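Local coordinates for protein putative metallopeptidase (Corynebacterium diphtheriae, PDB 3QOC) that is probably a metal-dependent aminopeptidase of the creatinase/prolidase type, present here as its N-terminal domain alone, at residues Leu5-Thr8 against Arg9-Arg13. Residues are numbered along the deposited sequence; the frame is centred on the assembly and turned at random.
Sequences LADT and RFLQR. With SO4 (sulfate ion), chain F.
Thr8 is the N-cap of helix 9-19, the first helix of this creatinase/prolidase-like N-terminal domain, and it turns its hydroxyl back onto the opening turn. OG1 sits between the backbone N and the carbonyl carbon (chi1 61°), which brings it 3.2 Å from Leu11 N, and it accepts that N-H along a nearly straight line (161°). A hydroxyl on a short side chain suits the place, since it can reach a first-turn N-H that has no preceding helical carbonyl. The Thr8 carbonyl starts the regular helical pattern, its O accepting from Gln12 N at 3.1 Å with the donor tilted 17° from the carbonyl plane.

One residue earlier, Asp7 rests its side chain along the helix start. The aliphatic part of Gln12 packs beside both residues, its CG 3.5 Å from Thr8 O and 4.0 Å from Asp7 CB. The Asp7 carboxylate crosses the end of Leu11, OD1 approaching CD2; OD2 forms a salt bridge with Arg15, further along the helix. An acidic group suits a helix N-terminus, where the helix dipole would probably favour its negative charge.

On another flank of the first turn, Arg9 and Arg13, one helical turn apart, reach out together to a sulfate, probably from the crystallisation liquor. Arg9 gives NE to O4 at 3.1 Å and Arg13 gives NH2 to O1 at 3.0 Å, each from the guanidinium edge; the second bonds, Arg9 NE to O1 and Arg13 NH1 to O4, are weak. Phe10 CZ lies 3.5 Å over one face of the Arg9 guanidinium, off its centre; a flat hydrocarbon ring suits a planar cation's face while leaving its N-H edge to the anion. Arg38 NH1 of helix 34-41 also bonds to the sulfate, which thus links the two helices; separately, Arg13 NH1 donates to Tyr39 O.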
loop_
_atom_site.group_PDB
_atom_site.type_symbol
_atom_site.label_atom_id
_atom_site.label_comp_id
_atom_site.label_asym_id
_atom_site.label_seq_id
_atom_site.Cartn_x
_atom_site.Cartn_y
_atom_site.Cartn_z
ATOM N N LEU A 5 -7.149 21.548 -12.096
ATOM C CA LEU A 5 -7.604 20.290 -12.633
ATOM C C LEU A 5 -8.221 19.469 -11.517
ATOM O O LEU A 5 -7.607 19.265 -10.463
ATOM C CB LEU A 5 -6.385 19.561 -13.174
ATOM C CG LEU A 5 -6.519 18.202 -13.857
ATOM C CD1 LEU A 5 -7.499 18.318 -15.038
ATOM C CD2 LEU A 5 -5.097 17.742 -14.354
ATOM N N ALA A 6 -9.412 18.949 -11.761
ATOM C CA ALA A 6 -10.090 18.126 -10.785
ATOM C C ALA A 6 -9.234 16.909 -10.360
ATOM O O ALA A 6 -8.429 16.392 -11.149
ATOM C CB ALA A 6 -11.405 17.630 -11.354
ATOM N N ASP A 7 -9.447 16.431 -9.149
ATOM C CA ASP A 7 -8.747 15.210 -8.674
ATOM C C ASP A 7 -9.172 13.980 -9.422
ATOM O O ASP A 7 -10.329 13.822 -9.669
ATOM C CB ASP A 7 -9.038 14.983 -7.179
ATOM C CG ASP A 7 -8.442 16.110 -6.287
ATOM O OD1 ASP A 7 -7.529 16.856 -6.756
ATOM O OD2 ASP A 7 -8.869 16.232 -5.118
ATOM N N THR A 8 -8.253 13.058 -9.690
ATOM C CA THR A 8 -8.621 11.753 -10.284
ATOM C C THR A 8 -9.458 11.023 -9.259
ATOM O O THR A 8 -9.326 11.256 -8.073
ATOM C CB THR A 8 -7.443 10.912 -10.694
ATOM O OG1 THR A 8 -6.634 10.620 -9.556
ATOM C CG2 THR A 8 -6.583 11.637 -11.788
ATOM N N ARG A 9 -10.342 10.146 -9.716
ATOM C CA ARG A 9 -10.982 9.208 -8.825
ATOM C C ARG A 9 -10.017 8.338 -7.953
ATOM O O ARG A 9 -10.383 7.933 -6.868
ATOM C CB ARG A 9 -11.880 8.303 -9.624
ATOM C CG ARG A 9 -11.182 7.390 -10.717
ATOM C CD ARG A 9 -12.298 6.647 -11.493
ATOM N NE ARG A 9 -11.871 5.723 -12.501
ATOM C CZ ARG A 9 -11.440 6.063 -13.714
ATOM N NH1 ARG A 9 -11.344 7.329 -14.055
ATOM N NH2 ARG A 9 -11.098 5.132 -14.606
ATOM N N PHE A 10 -8.811 8.062 -8.424
ATOM C CA PHE A 10 -7.915 7.222 -7.668
ATOM C C PHE A 10 -7.413 8.053 -6.487
ATOM O O PHE A 10 -7.328 7.524 -5.386
ATOM C CB PHE A 10 -6.779 6.694 -8.566
ATOM C CG PHE A 10 -7.291 5.925 -9.780
ATOM C CD1 PHE A 10 -7.783 4.635 -9.635
ATOM C CD2 PHE A 10 -7.326 6.534 -11.062
ATOM C CE1 PHE A 10 -8.288 3.929 -10.726
ATOM C CE2 PHE A 10 -7.811 5.845 -12.164
ATOM C CZ PHE A 10 -8.311 4.513 -11.988
ATOM N N LEU A 11 -7.134 9.346 -6.705
ATOM C CA LEU A 11 -6.736 10.261 -5.597
ATOM C C LEU A 11 -7.873 10.341 -4.585
ATOM O O LEU A 11 -7.657 10.183 -3.368
ATOM C CB LEU A 11 -6.291 11.644 -6.108
ATOM C CG LEU A 11 -5.699 12.616 -5.051
ATOM C CD1 LEU A 11 -4.575 11.996 -4.283
ATOM C CD2 LEU A 11 -5.149 13.868 -5.625
ATOM N N GLN A 12 -9.097 10.443 -5.078
ATOM C CA GLN A 12 -10.288 10.436 -4.174
ATOM C C GLN A 12 -10.498 9.159 -3.340
ATOM O O GLN A 12 -10.898 9.192 -2.180
ATOM C CB GLN A 12 -11.580 10.826 -4.961
ATOM C CG GLN A 12 -11.498 12.307 -5.556
ATOM C CD GLN A 12 -12.700 12.716 -6.438
ATOM O OE1 GLN A 12 -13.320 11.887 -7.116
ATOM N NE2 GLN A 12 -12.999 14.013 -6.446
ATOM N N ARG A 13 -10.217 8.001 -3.932
ATOM C CA ARG A 13 -10.369 6.760 -3.213
ATOM C C ARG A 13 -9.296 6.640 -2.141
ATOM O O ARG A 13 -9.505 6.067 -1.105
ATOM C CB ARG A 13 -10.230 5.628 -4.252
ATOM C CG ARG A 13 -11.530 5.540 -5.083
ATOM C CD ARG A 13 -11.256 4.904 -6.435
ATOM N NE ARG A 13 -12.473 4.773 -7.239
ATOM C CZ ARG A 13 -12.542 4.092 -8.358
ATOM N NH1 ARG A 13 -11.481 3.415 -8.814
ATOM N NH2 ARG A 13 -13.683 4.041 -9.013
HETATM S S SO4 F . -12.855 2.078 -12.276
HETATM O O1 SO4 F . -13.855 2.998 -11.806
HETATM O O2 SO4 F . -13.247 0.945 -11.489
HETATM O O3 SO4 F . -12.976 1.856 -13.702
HETATM O O4 SO4 F . -11.537 2.668 -12.085
#